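Local coordinates for insecticidal Delta-Endotoxin Cry8Ea1 (Bacillus Thuringiensis, PDB 3EB7), which is an insecticidal toxin active against larvae of the beetle Holotrichia parallela, and probably kills by forming pores in midgut membranes, as in related three-domain Cry toxins, at residues Val23-Leu36 with Leu142-Gly154. Residues are numbered along the deposited sequence; the frame is centred on the assembly and turned at random.
Sequences VPLVGPIVSLYSTL and LHLLLLKDASIFG
In the helical bundle of the N-terminal domain, helix 26-36 packs antiparallel against helix 142-153, Tyr33 bonding to Asp149 and Ile29 meeting Ile152 and Phe153. The segment axes lie 12.3 Å apart, a spacing bridged by large side chains. Tyr33 OH donates to Asp149 OD2 (2.6 Å), reaching this oxygen on its syn side, 22° out of the carboxylate plane. Ring and carboxylate planes stand 73° apart, with the acid at the edge of the ring. The same OD2 is hydrogen-bonded to the hydroxyl of Tyr85 from helix 65-93, so two tyrosines grip one buried carboxylate oxygen and probably stabilise its charge. In three-domain Cry toxins this bundle is the part thought to insert into the membrane, and here the polar link lies between two apolar patches. On one side, Ile29 and Ile152 meet tip to tip through their CD1 atoms (3.7 Å). With CG2 of Ile29 anti to the backbone N, this branch lies at the edge of the Phe153 ring, while Ile29 CD1 approaches Phe153 CZ obliquely at 3.7 Å. Val26 CB adds a contact to Phe153 CE2 (3.9 Å), and Trp92 packs edge-to-face with the same phenylalanine. On the other side of Tyr33, Leu36 CD2 and Leu145 CD1 touch end to end at 4.0 Å, and Leu36 CG lies 4.4 Å from Leu142 CD2.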
loop_
_atom_site.group_PDB
_atom_site.type_symbol
_atom_site.label_atom_id
_atom_site.label_comp_id
_atom_site.label_asym_id
_atom_site.label_seq_id
_atom_site.Cartn_x
_atom_site.Cartn_y
_atom_site.Cartn_z
ATOM N N VAL A 23 7.982 7.032 -16.614
ATOM C CA VAL A 23 8.777 8.072 -17.293
ATOM C C VAL A 23 9.886 7.435 -18.162
ATOM O O VAL A 23 10.662 6.616 -17.659
ATOM C CB VAL A 23 9.337 9.106 -16.270
ATOM C CG1 VAL A 23 10.256 10.097 -16.940
ATOM C CG2 VAL A 23 8.171 9.843 -15.578
ATOM N N PRO A 24 9.939 7.776 -19.471
ATOM C CA PRO A 24 10.951 7.165 -20.350
ATOM C C PRO A 24 12.255 7.956 -20.542
ATOM O O PRO A 24 13.218 7.402 -21.083
ATOM C CB PRO A 24 10.219 7.038 -21.687
ATOM C CG PRO A 24 9.072 8.061 -21.612
ATOM C CD PRO A 24 9.084 8.699 -20.226
ATOM N N LEU A 25 12.302 9.208 -20.068
ATOM C CA LEU A 25 13.433 10.138 -20.269
ATOM C C LEU A 25 14.665 9.805 -19.387
ATOM O O LEU A 25 14.519 9.494 -18.186
ATOM C CB LEU A 25 12.949 11.558 -19.991
ATOM C CG LEU A 25 11.685 12.049 -20.733
ATOM C CD1 LEU A 25 10.898 13.081 -19.934
ATOM C CD2 LEU A 25 12.015 12.585 -22.129
ATOM N N VAL A 26 15.870 9.884 -19.973
ATOM C CA VAL A 26 17.135 9.550 -19.265
ATOM C C VAL A 26 17.434 10.420 -18.037
ATOM O O VAL A 26 17.987 9.934 -17.057
ATOM C CB VAL A 26 18.400 9.474 -20.228
ATOM C CG1 VAL A 26 18.719 10.821 -20.876
ATOM C CG2 VAL A 26 19.633 8.946 -19.484
ATOM N N GLY A 27 17.065 11.700 -18.077
ATOM C CA GLY A 27 17.337 12.618 -16.953
ATOM C C GLY A 27 16.712 12.174 -15.632
ATOM O O GLY A 27 17.428 12.009 -14.626
ATOM N N PRO A 28 15.368 11.989 -15.621
ATOM C CA PRO A 28 14.629 11.407 -14.490
ATOM C C PRO A 28 15.176 10.053 -14.000
ATOM O O PRO A 28 15.254 9.848 -12.791
ATOM C CB PRO A 28 13.219 11.260 -15.044
ATOM C CG PRO A 28 13.120 12.396 -16.060
ATOM C CD PRO A 28 14.459 12.389 -16.718
ATOM N N ILE A 29 15.577 9.170 -14.928
ATOM C CA ILE A 29 16.073 7.844 -14.609
ATOM C C ILE A 29 17.439 7.914 -13.901
ATOM O O ILE A 29 17.708 7.144 -12.969
ATOM C CB ILE A 29 16.038 6.904 -15.874
ATOM C CG1 ILE A 29 14.590 6.490 -16.174
ATOM C CG2 ILE A 29 16.940 5.631 -15.744
ATOM C CD1 ILE A 29 14.439 5.804 -17.463
ATOM N N VAL A 30 18.283 8.860 -14.310
ATOM C CA VAL A 30 19.597 9.028 -13.673
ATOM C C VAL A 30 19.413 9.560 -12.251
ATOM O O VAL A 30 20.019 9.053 -11.294
ATOM C CB VAL A 30 20.507 9.939 -14.512
ATOM C CG1 VAL A 30 21.765 10.370 -13.724
ATOM C CG2 VAL A 30 20.898 9.209 -15.782
ATOM N N SER A 31 18.536 10.549 -12.136
ATOM C CA SER A 31 18.127 11.139 -10.890
ATOM C C SER A 31 17.513 10.123 -9.891
ATOM O O SER A 31 17.760 10.187 -8.678
ATOM C CB SER A 31 17.130 12.269 -11.223
ATOM O OG SER A 31 16.322 12.608 -10.096
ATOM N N LEU A 32 16.691 9.216 -10.415
ATOM C CA LEU A 32 16.074 8.135 -9.667
ATOM C C LEU A 32 17.116 7.162 -9.098
ATOM O O LEU A 32 17.088 6.864 -7.917
ATOM C CB LEU A 32 15.086 7.391 -10.586
ATOM C CG LEU A 32 14.453 6.078 -10.121
ATOM C CD1 LEU A 32 13.726 6.248 -8.756
ATOM C CD2 LEU A 32 13.484 5.592 -11.197
ATOM N N TYR A 33 18.006 6.656 -9.942
ATOM C CA TYR A 33 19.128 5.788 -9.529
ATOM C C TYR A 33 20.019 6.446 -8.491
ATOM O O TYR A 33 20.490 5.798 -7.549
ATOM C CB TYR A 33 19.997 5.375 -10.729
ATOM C CG TYR A 33 19.496 4.145 -11.425
ATOM C CD1 TYR A 33 19.050 4.181 -12.751
ATOM C CD2 TYR A 33 19.429 2.945 -10.747
ATOM C CE1 TYR A 33 18.558 3.040 -13.389
ATOM C CE2 TYR A 33 18.947 1.800 -11.367
ATOM C CZ TYR A 33 18.509 1.855 -12.684
ATOM O OH TYR A 33 18.054 0.684 -13.241
ATOM N N SER A 34 20.257 7.740 -8.677
ATOM C CA SER A 34 20.987 8.516 -7.686
ATOM C C SER A 34 20.340 8.458 -6.268
ATOM O O SER A 34 21.010 8.203 -5.258
ATOM C CB SER A 34 21.109 9.954 -8.157
ATOM O OG SER A 34 21.917 10.612 -7.216
ATOM N N THR A 35 19.033 8.683 -6.222
ATOM C CA THR A 35 18.249 8.559 -5.002
ATOM C C THR A 35 18.247 7.122 -4.486
ATOM O O THR A 35 18.539 6.917 -3.320
ATOM C CB THR A 35 16.822 9.122 -5.207
ATOM O OG1 THR A 35 16.928 10.517 -5.481
ATOM C CG2 THR A 35 15.961 8.937 -4.001
ATOM N N LEU A 36 17.956 6.142 -5.344
ATOM C CA LEU A 36 17.904 4.724 -4.931
ATOM C C LEU A 36 19.211 4.233 -4.331
ATOM O O LEU A 36 19.213 3.601 -3.272
ATOM C CB LEU A 36 17.550 3.830 -6.104
ATOM C CG LEU A 36 16.109 3.394 -6.453
ATOM C CD1 LEU A 36 14.965 4.280 -5.866
ATOM C CD2 LEU A 36 16.015 3.285 -7.984
ATOM N N LEU A 142 14.867 -3.690 -7.743
ATOM C CA LEU A 142 16.026 -3.187 -8.460
ATOM C C LEU A 142 16.266 -3.891 -9.796
ATOM O O LEU A 142 16.541 -3.223 -10.818
ATOM C CB LEU A 142 17.273 -3.265 -7.581
ATOM C CG LEU A 142 17.366 -2.238 -6.456
ATOM C CD1 LEU A 142 18.626 -2.514 -5.603
ATOM C CD2 LEU A 142 17.328 -0.766 -6.969
ATOM N N HIS A 143 16.146 -5.229 -9.774
ATOM C CA HIS A 143 16.383 -6.059 -10.957
ATOM C C HIS A 143 15.403 -5.763 -12.083
ATOM O O HIS A 143 15.817 -5.631 -13.230
ATOM C CB HIS A 143 16.383 -7.562 -10.607
ATOM C CG HIS A 143 16.908 -8.424 -11.715
ATOM N ND1 HIS A 143 16.609 -9.763 -11.832
ATOM C CD2 HIS A 143 17.690 -8.115 -12.785
ATOM C CE1 HIS A 143 17.208 -10.247 -12.904
ATOM N NE2 HIS A 143 17.867 -9.265 -13.502
ATOM N N LEU A 144 14.120 -5.610 -11.769
ATOM C CA LEU A 144 13.116 -5.235 -12.758
ATOM C C LEU A 144 13.243 -3.801 -13.286
ATOM O O LEU A 144 12.853 -3.515 -14.446
ATOM C CB LEU A 144 11.712 -5.413 -12.161
ATOM C CG LEU A 144 11.323 -6.808 -11.655
ATOM C CD1 LEU A 144 9.935 -6.794 -11.010
ATOM C CD2 LEU A 144 11.401 -7.835 -12.806
ATOM N N LEU A 145 13.744 -2.874 -12.465
ATOM C CA LEU A 145 13.994 -1.531 -12.969
ATOM C C LEU A 145 15.174 -1.512 -13.947
ATOM O O LEU A 145 15.222 -0.667 -14.873
ATOM C CB LEU A 145 14.319 -0.607 -11.821
ATOM C CG LEU A 145 13.200 -0.105 -10.924
ATOM C CD1 LEU A 145 13.830 0.336 -9.608
ATOM C CD2 LEU A 145 12.465 1.069 -11.643
ATOM N N LEU A 146 16.119 -2.431 -13.735
ATOM C CA LEU A 146 17.313 -2.542 -14.549
ATOM C C LEU A 146 16.905 -3.037 -15.929
ATOM O O LEU A 146 17.242 -2.430 -16.960
ATOM C CB LEU A 146 18.310 -3.529 -13.914
ATOM C CG LEU A 146 19.632 -3.647 -14.675
ATOM C CD1 LEU A 146 20.456 -2.410 -14.507
ATOM C CD2 LEU A 146 20.430 -4.851 -14.238
ATOM N N LEU A 147 16.150 -4.129 -15.946
ATOM C CA LEU A 147 15.592 -4.676 -17.177
ATOM C C LEU A 147 14.760 -3.664 -17.958
ATOM O O LEU A 147 14.701 -3.724 -19.181
ATOM C CB LEU A 147 14.815 -5.960 -16.885
ATOM C CG LEU A 147 15.562 -7.320 -17.003
ATOM C CD1 LEU A 147 17.096 -7.288 -17.197
ATOM C CD2 LEU A 147 15.218 -8.159 -15.826
ATOM N N LYS A 148 14.149 -2.708 -17.280
ATOM C CA LYS A 148 13.419 -1.645 -17.982
ATOM C C LYS A 148 14.334 -0.639 -18.722
ATOM O O LYS A 148 13.951 -0.087 -19.752
ATOM C CB LYS A 148 12.492 -0.966 -17.014
ATOM C CG LYS A 148 11.967 0.371 -17.387
ATOM C CD LYS A 148 11.400 0.968 -16.092
ATOM C CE LYS A 148 11.433 2.476 -16.104
ATOM N NZ LYS A 148 10.453 2.996 -17.130
ATOM N N ASP A 149 15.532 -0.414 -18.211
ATOM C CA ASP A 149 16.522 0.393 -18.927
ATOM C C ASP A 149 16.922 -0.226 -20.270
ATOM O O ASP A 149 17.077 0.497 -21.281
ATOM C CB ASP A 149 17.766 0.579 -18.060
ATOM C CG ASP A 149 17.438 1.151 -16.711
ATOM O OD1 ASP A 149 16.354 1.756 -16.559
ATOM O OD2 ASP A 149 18.265 0.984 -15.798
ATOM N N ALA A 150 17.076 -1.550 -20.274
ATOM C CA ALA A 150 17.237 -2.314 -21.518
ATOM C C ALA A 150 16.146 -1.990 -22.524
ATOM O O ALA A 150 16.432 -1.889 -23.703
ATOM C CB ALA A 150 17.260 -3.805 -21.247
ATOM N N SER A 151 14.909 -1.808 -22.062
ATOM C CA SER A 151 13.795 -1.422 -22.934
ATOM C C SER A 151 13.842 -0.001 -23.463
ATOM O O SER A 151 13.422 0.269 -24.577
ATOM C CB SER A 151 12.464 -1.618 -22.212
ATOM O OG SER A 151 12.075 -2.950 -22.355
ATOM N N ILE A 152 14.299 0.921 -22.644
ATOM C CA ILE A 152 14.364 2.328 -23.038
ATOM C C ILE A 152 15.658 2.695 -23.778
ATOM O O ILE A 152 15.633 3.551 -24.657
ATOM C CB ILE A 152 14.177 3.243 -21.812
ATOM C CG1 ILE A 152 12.854 2.891 -21.122
ATOM C CG2 ILE A 152 14.127 4.711 -22.217
ATOM C CD1 ILE A 152 12.856 3.224 -19.655
ATOM N N PHE A 153 16.768 2.030 -23.445
ATOM C CA PHE A 153 18.081 2.460 -23.892
ATOM C C PHE A 153 18.820 1.414 -24.721
ATOM O O PHE A 153 19.852 1.710 -25.307
ATOM C CB PHE A 153 18.952 2.835 -22.692
ATOM C CG PHE A 153 18.318 3.826 -21.733
ATOM C CD1 PHE A 153 18.381 3.602 -20.351
ATOM C CD2 PHE A 153 17.715 5.003 -22.199
ATOM C CE1 PHE A 153 17.829 4.500 -19.443
ATOM C CE2 PHE A 153 17.150 5.924 -21.304
ATOM C CZ PHE A 153 17.202 5.659 -19.916
ATOM N N GLY A 154 18.298 0.194 -24.762
ATOM C CA GLY A 154 18.980 -0.915 -25.403
ATOM C C GLY A 154 19.387 -0.670 -26.837
ATOM O O GLY A 154 20.530 -0.885 -27.203
#